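Local coordinates for type IV pilus biogenesis protein PilB (Streptococcus sanguinis, PDB 7B7P) that has a direct role in adhesion as a bimodular minor type IV pilin carrying a von Willebrand factor A-like module with a metal-ion-dependent adhesion site, at residues V217-S222 with I279-D284; G265-Q270 with P323-E328; P317-S322 with A351-K356. One frame throughout, in Å; residues are numbered along the deposited sequence.

Interaction 1. Residues V217-S222 with I279-D284; sequences VGFSTS and IVLLTD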
ATOM      1  N   VAL A 217      -8.499 -14.798   6.603  1.00 62.78           N
ATOM      2  CA  VAL A 217      -8.030 -16.144   6.298  1.00 61.96           C
ATOM      3  C   VAL A 217      -7.056 -16.561   7.392  1.00 63.76           C
ATOM      4  O   VAL A 217      -6.142 -15.803   7.745  1.00 64.61           O
ATOM      5  CB  VAL A 217      -7.348 -16.223   4.914  1.00 59.88           C
ATOM      6  CG1 VAL A 217      -6.663 -17.600   4.700  1.00 57.02           C
ATOM      7  CG2 VAL A 217      -8.330 -15.922   3.793  1.00 61.68           C
ATOM      8  N   GLY A 218      -7.246 -17.758   7.920  1.00 62.00           N
ATOM      9  CA  GLY A 218      -6.279 -18.370   8.804  1.00 57.57           C
ATOM     10  C   GLY A 218      -5.538 -19.462   8.053  1.00 61.08           C
ATOM     11  O   GLY A 218      -6.052 -20.039   7.104  1.00 55.12           O
ATOM     12  N   PHE A 219      -4.320 -19.747   8.481  1.00 57.10           N
ATOM     13  CA  PHE A 219      -3.605 -20.855   7.878  1.00 57.03           C
ATOM     14  C   PHE A 219      -2.671 -21.432   8.914  1.00 56.98           C
ATOM     15  O   PHE A 219      -2.105 -20.706   9.735  1.00 62.29           O
ATOM     16  CB  PHE A 219      -2.815 -20.448   6.610  1.00 54.24           C
ATOM     17  CG  PHE A 219      -1.568 -19.629   6.887  1.00 56.89           C
ATOM     18  CD1 PHE A 219      -0.347 -20.251   7.102  1.00 52.62           C
ATOM     19  CD2 PHE A 219      -1.625 -18.232   6.903  1.00 57.87           C
ATOM     20  CE1 PHE A 219       0.797 -19.510   7.357  1.00 57.58           C
ATOM     21  CE2 PHE A 219      -0.483 -17.471   7.142  1.00 57.40           C
ATOM     22  CZ  PHE A 219       0.729 -18.110   7.368  1.00 57.76           C
ATOM     23  N   SER A 220      -2.532 -22.744   8.872  1.00 61.45           N
ATOM     24  CA  SER A 220      -1.485 -23.413   9.607  1.00 60.90           C
ATOM     25  C   SER A 220      -1.036 -24.585   8.757  1.00 60.98           C
ATOM     26  O   SER A 220      -0.376 -24.388   7.732  1.00 61.52           O
ATOM     27  CB  SER A 220      -1.968 -23.854  10.991  1.00 63.90           C
ATOM     28  OG  SER A 220      -3.099 -24.700  10.885  1.00 63.83           O
ATOM     29  N   THR A 221      -1.352 -25.806   9.191  1.00 60.98           N
ATOM     30  CA  THR A 221      -1.111 -26.967   8.345  1.00 58.51           C
ATOM     31  C   THR A 221      -1.768 -26.778   6.980  1.00 59.06           C
ATOM     32  O   THR A 221      -1.208 -27.155   5.943  1.00 59.82           O
ATOM     33  CB  THR A 221      -1.621 -28.219   9.051  1.00 57.52           C
ATOM     34  OG1 THR A 221      -0.841 -28.430  10.239  1.00 63.92           O
ATOM     35  CG2 THR A 221      -1.496 -29.457   8.147  1.00 58.43           C
ATOM     36  N   SER A 222      -2.929 -26.148   6.964  1.00 58.13           N
ATOM     37  CA  SER A 222      -3.580 -25.758   5.733  1.00 59.82           C
ATOM     38  C   SER A 222      -4.482 -24.577   6.074  1.00 58.49           C
ATOM     39  O   SER A 222      -4.612 -24.191   7.236  1.00 57.34           O
ATOM     40  CB  SER A 222      -4.322 -26.950   5.113  1.00 56.82           C
ATOM     41  OG  SER A 222      -5.578 -27.123   5.723  1.00 61.57           O
ATOM     42  N   ILE A 279      -3.192  -7.996   0.203  1.00 60.76           N
ATOM     43  CA  ILE A 279      -2.972  -9.088   1.147  1.00 59.05           C
ATOM     44  C   ILE A 279      -2.112  -8.581   2.303  1.00 57.61           C
ATOM     45  O   ILE A 279      -1.076  -7.942   2.087  1.00 59.00           O
ATOM     46  CB  ILE A 279      -2.302 -10.292   0.466  1.00 58.46           C
ATOM     47  CG1 ILE A 279      -3.211 -10.858  -0.625  1.00 58.74           C
ATOM     48  CG2 ILE A 279      -1.908 -11.350   1.510  1.00 53.77           C
ATOM     49  CD1 ILE A 279      -4.204 -11.893  -0.125  1.00 55.75           C
ATOM     50  N   VAL A 280      -2.521  -8.881   3.523  1.00 56.88           N
ATOM     51  CA  VAL A 280      -1.693  -8.660   4.701  1.00 58.74           C
ATOM     52  C   VAL A 280      -1.468 -10.021   5.307  1.00 57.09           C
ATOM     53  O   VAL A 280      -2.391 -10.623   5.864  1.00 59.93           O
ATOM     54  CB  VAL A 280      -2.334  -7.698   5.714  1.00 59.58           C
ATOM     55  CG1 VAL A 280      -1.513  -7.655   6.998  1.00 57.51           C
ATOM     56  CG2 VAL A 280      -2.445  -6.332   5.093  1.00 55.68           C
ATOM     57  N   LEU A 281      -0.256 -10.522   5.173  1.00 56.23           N
ATOM     58  CA  LEU A 281       0.069 -11.872   5.583  1.00 59.07           C
ATOM     59  C   LEU A 281       0.952 -11.792   6.813  1.00 57.64           C
ATOM     60  O   LEU A 281       1.984 -11.127   6.786  1.00 55.75           O
ATOM     61  CB  LEU A 281       0.780 -12.616   4.452  1.00 58.91           C
ATOM     62  CG  LEU A 281       0.908 -14.116   4.699  1.00 57.92           C
ATOM     63  CD1 LEU A 281       0.883 -14.849   3.376  1.00 61.46           C
ATOM     64  CD2 LEU A 281       2.189 -14.402   5.429  1.00 58.40           C
ATOM     65  N   LEU A 282       0.559 -12.485   7.873  1.00 58.42           N
ATOM     66  CA  LEU A 282       1.299 -12.497   9.124  1.00 60.09           C
ATOM     67  C   LEU A 282       1.766 -13.915   9.402  1.00 55.08           C
ATOM     68  O   LEU A 282       0.955 -14.835   9.394  1.00 58.71           O
ATOM     69  CB  LEU A 282       0.433 -11.985  10.284  1.00 60.37           C
ATOM     70  CG  LEU A 282       1.256 -11.837  11.559  1.00 63.79           C
ATOM     71  CD1 LEU A 282       0.882 -10.547  12.325  1.00 64.11           C
ATOM     72  CD2 LEU A 282       1.101 -13.062  12.438  1.00 60.56           C
ATOM     73  N   THR A 283       3.056 -14.091   9.666  1.00 54.47           N
ATOM     74  CA  THR A 283       3.574 -15.406  10.000  1.00 56.17           C
ATOM     75  C   THR A 283       4.618 -15.278  11.099  1.00 57.89           C
ATOM     76  O   THR A 283       5.288 -14.247  11.224  1.00 60.45           O
ATOM     77  CB  THR A 283       4.152 -16.134   8.750  1.00 59.58           C
ATOM     78  OG1 THR A 283       4.592 -17.448   9.112  1.00 56.60           O
ATOM     79  CG2 THR A 283       5.296 -15.376   8.133  1.00 53.31           C
ATOM     80  N   ASP A 284       4.732 -16.338  11.906  1.00 56.79           N
ATOM     81  CA  ASP A 284       5.614 -16.365  13.066  1.00 59.50           C
ATOM     82  C   ASP A 284       6.618 -17.511  13.011  1.00 59.44           C
ATOM     83  O   ASP A 284       7.217 -17.851  14.035  1.00 64.57           O
ATOM     84  CB  ASP A 284       4.792 -16.457  14.357  1.00 64.57           C
ATOM     85  CG  ASP A 284       4.384 -17.905  14.704  1.00 63.71           C
ATOM     86  OD1 ASP A 284       4.131 -18.693  13.767  1.00 64.19           O
ATOM     87  OD2 ASP A 284       4.312 -18.255  15.909  1.00 62.24           O
TER
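Phe219 reaches across to the strand end at Leu281, Leu282 and Thr283 with the far end of its ring. Ring atom CE2 of Phe219 lies 3.8 Å from Leu282 O, approached obliquely, and CZ of Phe219 comes 4.2 Å from Thr283 CB, which sits at the ring edge near its plane. A looser apolar touch is made by Phe219 CE2 with Leu281 CG, at 4.4 Å. No hydrogen bond crosses between the segments. The ring gets there because chi1 of 73° sets CG between the backbone N and the carbonyl carbon.

The axes of strands 217-219 and 279-283 approach only to 9.2 Å, at 29° between their directions, too far for direct pairing. Strand 162-169 lies between them, parallel to both, and the Phe219 ring makes the contact across it, touching Val167 and Asp169 on the way.

On the partner strand, chi1 of -177° turns Thr283 OG1 opposite the backbone N; this hydroxyl and the backbone N of Asp284 both bond Asp169 OD2, while Asp284 OD2 meets Ser173 OG and, in a salt bridge, Arg191 NH1. The Thr283 side chain is about 6 Å from a bound magnesium ion, and Ser173 and Asp284 are magnesium-binding residues. Asp169, Ser171 and Ser173 fit the DxSxS signature, and their position at the carboxyl ends of parallel strands is characteristic of the MIDAS of a von Willebrand factor A domain.

Interaction 2. Residues G265-Q270 with P323-E328; sequences GMISLQ and PTLGYE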
ATOM      1  N   GLY A 265      -6.407 -16.311   0.366  1.00 57.26           N
ATOM      2  CA  GLY A 265      -6.469 -14.863   0.317  1.00 52.10           C
ATOM      3  C   GLY A 265      -6.642 -14.328  -1.082  1.00 55.88           C
ATOM      4  O   GLY A 265      -7.552 -13.542  -1.349  1.00 57.02           O
ATOM      5  N   MET A 266      -5.786 -14.767  -2.010  1.00 56.99           N
ATOM      6  CA  MET A 266      -5.792 -14.165  -3.343  1.00 60.92           C
ATOM      7  C   MET A 266      -7.041 -14.537  -4.142  1.00 60.30           C
ATOM      8  O   MET A 266      -7.559 -13.705  -4.903  1.00 59.00           O
ATOM      9  CB  MET A 266      -4.532 -14.558  -4.120  1.00 55.29           C
ATOM     10  CG  MET A 266      -3.253 -13.982  -3.526  1.00 58.62           C
ATOM     11  SD  MET A 266      -1.843 -14.221  -4.605  1.00 60.77           S
ATOM     12  CE  MET A 266      -0.734 -12.908  -4.027  1.00 54.06           C
ATOM     13  N   ILE A 267      -7.522 -15.780  -4.034  1.00 59.35           N
ATOM     14  CA  ILE A 267      -8.696 -16.105  -4.842  1.00 64.47           C
ATOM     15  C   ILE A 267      -9.922 -15.374  -4.316  1.00 60.62           C
ATOM     16  O   ILE A 267     -10.739 -14.881  -5.099  1.00 63.35           O
ATOM     17  CB  ILE A 267      -8.944 -17.625  -4.961  1.00 64.23           C
ATOM     18  CG1 ILE A 267     -10.034 -17.873  -6.012  1.00 70.11           C
ATOM     19  CG2 ILE A 267      -9.384 -18.241  -3.672  1.00 60.96           C
ATOM     20  CD1 ILE A 267     -10.043 -19.291  -6.579  1.00 69.60           C
ATOM     21  N   SER A 268     -10.054 -15.239  -2.991  1.00 64.07           N
ATOM     22  CA  SER A 268     -11.169 -14.441  -2.470  1.00 64.16           C
ATOM     23  C   SER A 268     -11.060 -12.978  -2.904  1.00 65.39           C
ATOM     24  O   SER A 268     -12.078 -12.328  -3.142  1.00 69.22           O
ATOM     25  CB  SER A 268     -11.252 -14.555  -0.948  1.00 63.24           C
ATOM     26  OG  SER A 268     -10.211 -13.849  -0.301  1.00 65.06           O
ATOM     27  N   LEU A 269      -9.844 -12.461  -3.071  1.00 65.25           N
ATOM     28  CA  LEU A 269      -9.686 -11.098  -3.571  1.00 67.32           C
ATOM     29  C   LEU A 269     -10.061 -10.997  -5.050  1.00 70.98           C
ATOM     30  O   LEU A 269     -10.587  -9.966  -5.502  1.00 63.23           O
ATOM     31  CB  LEU A 269      -8.245 -10.625  -3.355  1.00 62.80           C
ATOM     32  CG  LEU A 269      -7.826 -10.140  -1.969  1.00 64.88           C
ATOM     33  CD1 LEU A 269      -6.336  -9.815  -2.021  1.00 61.17           C
ATOM     34  CD2 LEU A 269      -8.642  -8.904  -1.520  1.00 62.76           C
ATOM     35  N   GLN A 270      -9.787 -12.049  -5.826  1.00 65.10           N
ATOM     36  CA  GLN A 270     -10.152 -12.017  -7.235  1.00 67.41           C
ATOM     37  C   GLN A 270     -11.654 -11.830  -7.428  1.00 65.88           C
ATOM     38  O   GLN A 270     -12.082 -11.218  -8.413  1.00 67.73           O
ATOM     39  CB  GLN A 270      -9.683 -13.291  -7.940  1.00 69.47           C
ATOM     40  CG  GLN A 270      -8.181 -13.405  -8.152  1.00 68.68           C
ATOM     41  CD  GLN A 270      -7.571 -12.233  -8.910  1.00 69.92           C
ATOM     42  OE1 GLN A 270      -6.382 -11.934  -8.744  1.00 73.84           O
ATOM     43  NE2 GLN A 270      -8.355 -11.593  -9.771  1.00 72.61           N
ATOM     44  N   PRO A 323      -8.069 -23.768  -8.186  1.00 64.89           N
ATOM     45  CA  PRO A 323      -9.048 -22.851  -7.599  1.00 62.60           C
ATOM     46  C   PRO A 323     -10.045 -23.557  -6.719  1.00 68.00           C
ATOM     47  O   PRO A 323     -10.809 -22.885  -6.019  1.00 67.37           O
ATOM     48  CB  PRO A 323      -9.730 -22.228  -8.823  1.00 64.51           C
ATOM     49  CG  PRO A 323      -8.896 -22.613  -9.990  1.00 61.71           C
ATOM     50  CD  PRO A 323      -8.247 -23.896  -9.638  1.00 66.11           C
ATOM     51  N   THR A 324     -10.053 -24.891  -6.728  1.00 69.75           N
ATOM     52  CA  THR A 324     -10.888 -25.682  -5.833  1.00 69.87           C
ATOM     53  C   THR A 324     -10.117 -25.878  -4.537  1.00 67.14           C
ATOM     54  O   THR A 324      -9.029 -26.462  -4.533  1.00 69.75           O
ATOM     55  CB  THR A 324     -11.252 -27.034  -6.467  1.00 76.70           C
ATOM     56  OG1 THR A 324     -12.107 -26.818  -7.599  1.00 69.34           O
ATOM     57  CG2 THR A 324     -11.971 -27.923  -5.455  1.00 69.34           C
ATOM     58  N   LEU A 325     -10.661 -25.387  -3.446  1.00 68.41           N
ATOM     59  CA  LEU A 325      -9.905 -25.275  -2.208  1.00 66.75           C
ATOM     60  C   LEU A 325     -10.169 -26.513  -1.364  1.00 67.16           C
ATOM     61  O   LEU A 325     -11.285 -26.724  -0.884  1.00 75.19           O
ATOM     62  CB  LEU A 325     -10.281 -23.991  -1.471  1.00 59.42           C
ATOM     63  CG  LEU A 325     -10.229 -22.764  -2.374  1.00 64.43           C
ATOM     64  CD1 LEU A 325     -10.738 -21.565  -1.603  1.00 63.23           C
ATOM     65  CD2 LEU A 325      -8.804 -22.525  -2.928  1.00 57.39           C
ATOM     66  N   GLY A 326      -9.154 -27.339  -1.190  1.00 73.06           N
ATOM     67  CA  GLY A 326      -9.345 -28.544  -0.413  1.00 65.52           C
ATOM     68  C   GLY A 326      -8.053 -28.969   0.233  1.00 64.94           C
ATOM     69  O   GLY A 326      -6.957 -28.626  -0.222  1.00 68.09           O
ATOM     70  N   TYR A 327      -8.202 -29.737   1.304  1.00 71.49           N
ATOM     71  CA  TYR A 327      -7.095 -30.300   2.052  1.00 66.18           C
ATOM     72  C   TYR A 327      -7.267 -31.811   2.155  1.00 67.82           C
ATOM     73  O   TYR A 327      -8.383 -32.305   2.323  1.00 70.46           O
ATOM     74  CB  TYR A 327      -7.015 -29.678   3.464  1.00 57.82           C
ATOM     75  CG  TYR A 327      -6.020 -30.397   4.323  1.00 62.27           C
ATOM     76  CD1 TYR A 327      -4.665 -30.327   4.032  1.00 60.66           C
ATOM     77  CD2 TYR A 327      -6.429 -31.214   5.380  1.00 62.95           C
ATOM     78  CE1 TYR A 327      -3.729 -31.016   4.794  1.00 59.17           C
ATOM     79  CE2 TYR A 327      -5.497 -31.904   6.148  1.00 61.60           C
ATOM     80  CZ  TYR A 327      -4.146 -31.787   5.841  1.00 61.89           C
ATOM     81  OH  TYR A 327      -3.206 -32.459   6.567  1.00 65.93           O
ATOM     82  N   GLU A 328      -6.160 -32.539   2.066  1.00 64.72           N
ATOM     83  CA  GLU A 328      -6.119 -33.956   2.392  1.00 67.05           C
ATOM     84  C   GLU A 328      -4.750 -34.242   2.969  1.00 65.65           C
ATOM     85  O   GLU A 328      -3.752 -33.737   2.449  1.00 66.43           O
ATOM     86  CB  GLU A 328      -6.322 -34.880   1.172  1.00 70.56           C
ATOM     87  CG  GLU A 328      -7.593 -34.678   0.355  1.00 74.47           C
ATOM     88  CD  GLU A 328      -7.523 -35.461  -0.961  1.00 79.25           C
ATOM     89  OE1 GLU A 328      -7.074 -36.624  -0.914  1.00 83.42           O
ATOM     90  OE2 GLU A 328      -7.865 -34.911  -2.034  1.00 81.34           O
TER
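Gly265 O, one helical turn ahead of the Ser268 side chain, accepts two donors on the segment whose Ile267 meets Pro323 and Leu325: Ser268 OG at 2.9 Å and the backbone Leu269 N at 3.1 Å. The hydroxyl comes in bent, with a C=O...OG angle of 122° and OG tilted 34° from the carbonyl plane, beside the regular helical bond. Ser268 OG is also hydrogen-bonded to Asn215 ND2, so the same side chain links helix 258-270 to strand 212-219. This is the alpha/beta layering of the von Willebrand factor A-like fold: the helix rests on the central sheet, where Leu269 touches Ala163 and Ser165 of strand 162-169, and then leads into strand 276-283.

Ile267 points to a different side of the helix, toward the loop between strands 311-314 and 332-335. No hydrogen bond joins this loop segment to the helix; the evidence is of van der Waals contact alone, with 120 Å² buried in total. With CG1 opposite the backbone N and chi2 extended (160°), CD1 reaches Pro323; CG2, on the other branch, meets Leu325. Ile267 CD1 sits 3.7 Å from Pro323 CB, and the two side chains cross at about a right angle. Pro323 is exposed, whereas Ile267 and Leu325 are partly covered. Tyr225 of strand 223-228 touches both of them and so extends the apolar patch; Phe358 of helix 341-358 adds to it beside Ile267. The side chains of Ile267 and Leu325 run past each other in opposite directions, their closest atoms being Ile267 CG2 and Leu325 CD1 at 4.1 Å.

Interaction 3. Residues P317-S322 with A351-K356; sequences PIYDLS and AGEVSK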
ATOM      1  N   PRO A 317       7.560 -32.260  -6.280  1.00 69.26           N
ATOM      2  CA  PRO A 317       6.283 -31.639  -5.918  1.00 66.96           C
ATOM      3  C   PRO A 317       5.587 -31.069  -7.139  1.00 67.05           C
ATOM      4  O   PRO A 317       6.202 -30.442  -7.996  1.00 77.05           O
ATOM      5  CB  PRO A 317       6.680 -30.525  -4.943  1.00 65.37           C
ATOM      6  CG  PRO A 317       8.122 -30.786  -4.606  1.00 67.34           C
ATOM      7  CD  PRO A 317       8.709 -31.486  -5.786  1.00 67.61           C
ATOM      8  N   ILE A 318       4.292 -31.290  -7.219  1.00 67.96           N
ATOM      9  CA  ILE A 318       3.451 -30.535  -8.120  1.00 60.86           C
ATOM     10  C   ILE A 318       2.488 -29.807  -7.209  1.00 63.24           C
ATOM     11  O   ILE A 318       1.639 -30.434  -6.556  1.00 61.95           O
ATOM     12  CB  ILE A 318       2.735 -31.431  -9.134  1.00 64.84           C
ATOM     13  CG1 ILE A 318       3.783 -32.221  -9.928  1.00 66.32           C
ATOM     14  CG2 ILE A 318       1.868 -30.612 -10.049  1.00 58.21           C
ATOM     15  CD1 ILE A 318       3.253 -33.432 -10.602  1.00 61.56           C
ATOM     16  N   TYR A 319       2.660 -28.498  -7.105  1.00 59.59           N
ATOM     17  CA  TYR A 319       1.910 -27.754  -6.115  1.00 57.34           C
ATOM     18  C   TYR A 319       0.423 -27.786  -6.422  1.00 59.46           C
ATOM     19  O   TYR A 319       0.002 -27.810  -7.577  1.00 61.48           O
ATOM     20  CB  TYR A 319       2.443 -26.331  -6.025  1.00 59.80           C
ATOM     21  CG  TYR A 319       3.862 -26.375  -5.514  1.00 59.76           C
ATOM     22  CD1 TYR A 319       4.154 -26.958  -4.287  1.00 56.31           C
ATOM     23  CD2 TYR A 319       4.908 -25.888  -6.272  1.00 55.87           C
ATOM     24  CE1 TYR A 319       5.455 -27.040  -3.829  1.00 55.93           C
ATOM     25  CE2 TYR A 319       6.222 -25.958  -5.822  1.00 55.83           C
ATOM     26  CZ  TYR A 319       6.483 -26.534  -4.609  1.00 57.19           C
ATOM     27  OH  TYR A 319       7.776 -26.606  -4.185  1.00 61.77           O
ATOM     28  N   ASP A 320      -0.371 -27.825  -5.359  1.00 58.65           N
ATOM     29  CA  ASP A 320      -1.810 -27.656  -5.445  1.00 52.16           C
ATOM     30  C   ASP A 320      -2.153 -26.205  -5.738  1.00 59.65           C
ATOM     31  O   ASP A 320      -2.328 -25.386  -4.821  1.00 62.02           O
ATOM     32  CB  ASP A 320      -2.471 -28.100  -4.137  1.00 53.60           C
ATOM     33  CG  ASP A 320      -3.989 -28.112  -4.217  1.00 53.89           C
ATOM     34  OD1 ASP A 320      -4.557 -27.832  -5.292  1.00 55.78           O
ATOM     35  OD2 ASP A 320      -4.619 -28.376  -3.180  1.00 61.97           O
ATOM     36  N   LEU A 321      -2.250 -25.888  -7.017  1.00 59.50           N
ATOM     37  CA  LEU A 321      -2.656 -24.583  -7.510  1.00 58.21           C
ATOM     38  C   LEU A 321      -4.114 -24.542  -7.955  1.00 54.94           C
ATOM     39  O   LEU A 321      -4.479 -23.689  -8.763  1.00 58.37           O
ATOM     40  CB  LEU A 321      -1.759 -24.188  -8.672  1.00 57.22           C
ATOM     41  CG  LEU A 321      -0.292 -24.271  -8.304  1.00 59.55           C
ATOM     42  CD1 LEU A 321       0.533 -23.868  -9.533  1.00 53.20           C
ATOM     43  CD2 LEU A 321      -0.036 -23.333  -7.102  1.00 53.92           C
ATOM     44  N   SER A 322      -4.949 -25.457  -7.482  1.00 56.38           N
ATOM     45  CA  SER A 322      -6.313 -25.479  -7.988  1.00 60.19           C
ATOM     46  C   SER A 322      -7.131 -24.317  -7.406  1.00 62.37           C
ATOM     47  O   SER A 322      -6.944 -23.924  -6.254  1.00 61.78           O
ATOM     48  CB  SER A 322      -7.002 -26.802  -7.642  1.00 62.24           C
ATOM     49  OG  SER A 322      -8.412 -26.656  -7.804  1.00 66.27           O
ATOM     50  N   ALA A 351       4.364 -20.789  -2.204  1.00 53.60           N
ATOM     51  CA  ALA A 351       3.798 -19.453  -2.095  1.00 51.51           C
ATOM     52  C   ALA A 351       4.103 -18.625  -3.342  1.00 52.31           C
ATOM     53  O   ALA A 351       3.283 -17.813  -3.779  1.00 55.22           O
ATOM     54  CB  ALA A 351       4.338 -18.783  -0.832  1.00 45.47           C
ATOM     55  N   GLY A 352       5.276 -18.817  -3.934  1.00 55.31           N
ATOM     56  CA  GLY A 352       5.567 -18.128  -5.174  1.00 55.86           C
ATOM     57  C   GLY A 352       4.713 -18.630  -6.327  1.00 56.51           C
ATOM     58  O   GLY A 352       4.227 -17.839  -7.141  1.00 53.72           O
ATOM     59  N   GLU A 353       4.504 -19.949  -6.414  1.00 58.45           N
ATOM     60  CA  GLU A 353       3.632 -20.454  -7.479  1.00 59.45           C
ATOM     61  C   GLU A 353       2.212 -19.939  -7.299  1.00 55.44           C
ATOM     62  O   GLU A 353       1.569 -19.543  -8.273  1.00 54.91           O
ATOM     63  CB  GLU A 353       3.631 -21.984  -7.528  1.00 55.92           C
ATOM     64  CG  GLU A 353       4.921 -22.578  -7.989  1.00 63.63           C
ATOM     65  CD  GLU A 353       5.441 -21.932  -9.278  1.00 72.36           C
ATOM     66  OE1 GLU A 353       4.739 -21.999 -10.305  1.00 79.28           O
ATOM     67  OE2 GLU A 353       6.545 -21.344  -9.260  1.00 76.49           O
ATOM     68  N   VAL A 354       1.724 -19.892  -6.053  1.00 51.82           N
ATOM     69  CA  VAL A 354       0.383 -19.365  -5.809  1.00 55.93           C
ATOM     70  C   VAL A 354       0.293 -17.910  -6.250  1.00 53.71           C
ATOM     71  O   VAL A 354      -0.674 -17.499  -6.903  1.00 52.68           O
ATOM     72  CB  VAL A 354       0.003 -19.528  -4.325  1.00 57.19           C
ATOM     73  CG1 VAL A 354      -1.189 -18.650  -3.999  1.00 51.27           C
ATOM     74  CG2 VAL A 354      -0.284 -20.996  -3.997  1.00 51.74           C
ATOM     75  N   SER A 355       1.318 -17.120  -5.935  1.00 56.82           N
ATOM     76  CA  SER A 355       1.302 -15.702  -6.282  1.00 58.60           C
ATOM     77  C   SER A 355       1.255 -15.495  -7.791  1.00 53.29           C
ATOM     78  O   SER A 355       0.532 -14.622  -8.284  1.00 54.72           O
ATOM     79  CB  SER A 355       2.533 -15.004  -5.693  1.00 59.21           C
ATOM     80  OG  SER A 355       2.442 -13.602  -5.905  1.00 62.02           O
ATOM     81  N   LYS A 356       2.014 -16.285  -8.538  1.00 54.40           N
ATOM     82  CA  LYS A 356       1.995 -16.144  -9.993  1.00 59.61           C
ATOM     83  C   LYS A 356       0.628 -16.490 -10.576  1.00 57.96           C
ATOM     84  O   LYS A 356       0.173 -15.855 -11.528  1.00 66.53           O
ATOM     85  CB  LYS A 356       3.079 -17.016 -10.613  1.00 59.34           C
ATOM     86  CG  LYS A 356       4.450 -16.374 -10.578  1.00 66.06           C
ATOM     87  CD  LYS A 356       5.521 -17.387 -10.287  1.00 68.85           C
ATOM     88  CE  LYS A 356       5.768 -18.267 -11.470  1.00 73.11           C
ATOM     89  NZ  LYS A 356       7.176 -18.785 -11.409  1.00 82.35           N
TER
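Leu321 and Tyr319 make the close-fitting part of this contact, against two consecutive residues of helix 341-358. Leu321 CD2 is 3.9 Å from Val354 CG2 and equally 3.9 Å from Glu353 CB, while Tyr319 CD2 meets Glu353 CG at 3.7 Å, obliquely to the ring. Val354 is buried and continues inward to Leu262 of helix 258-270. An Asx turn shapes the loop around the leucine: Ser322 N bonds Asp320 OD1 over 3.3 Å with an N-H...O angle of 164°. Hydrogen bonds from Tyr350 OH to Asp320 O and from Lys357 NZ to Leu321 O, and a salt bridge of Asp320 OD2 with Arg331 NH1, are among the polar bonds that hold the loop.

The loose, outward side is the glutamate carboxylate. A bend at chi2 (-49°) folds its chain, and Glu353 OE2 forms a salt bridge of 3.4 Å, whose hydrogen bond is weak, with NZ of the exposed Lys356.

Glu353 thus divides its chemistry: CB and CG give carbon surface to Leu321 and Tyr319, and the carboxylate pairs with lysine. Since no hydrogen bond crosses between the segments, the contact itself is non-directional, resting on van der Waals fit.

Overall arrangement
Along the chain from the N terminus, interaction 1 opens first, at 217-222, and closes at 279-284, joining, across strand 162-169, two strands of the central sheet that do not pair. Before it closes, interaction 2 opens at 265-270, ending beyond it at 323-328, so the two cross; they also touch, Ile279 CD1 lying 3.5 Å from Leu269 CD1. Interaction 3 starts at 317-322, inside the span of interaction 2, and ends past it at 351-356: a second crossing, with Met266 CE 3.8 Å from Ser355 OG. Interactions 1 and 3 follow in series without touching. Together they tie the sheet, helix 258-270, the loop between strands 311-314 and 332-335 and helix 341-358 to one another.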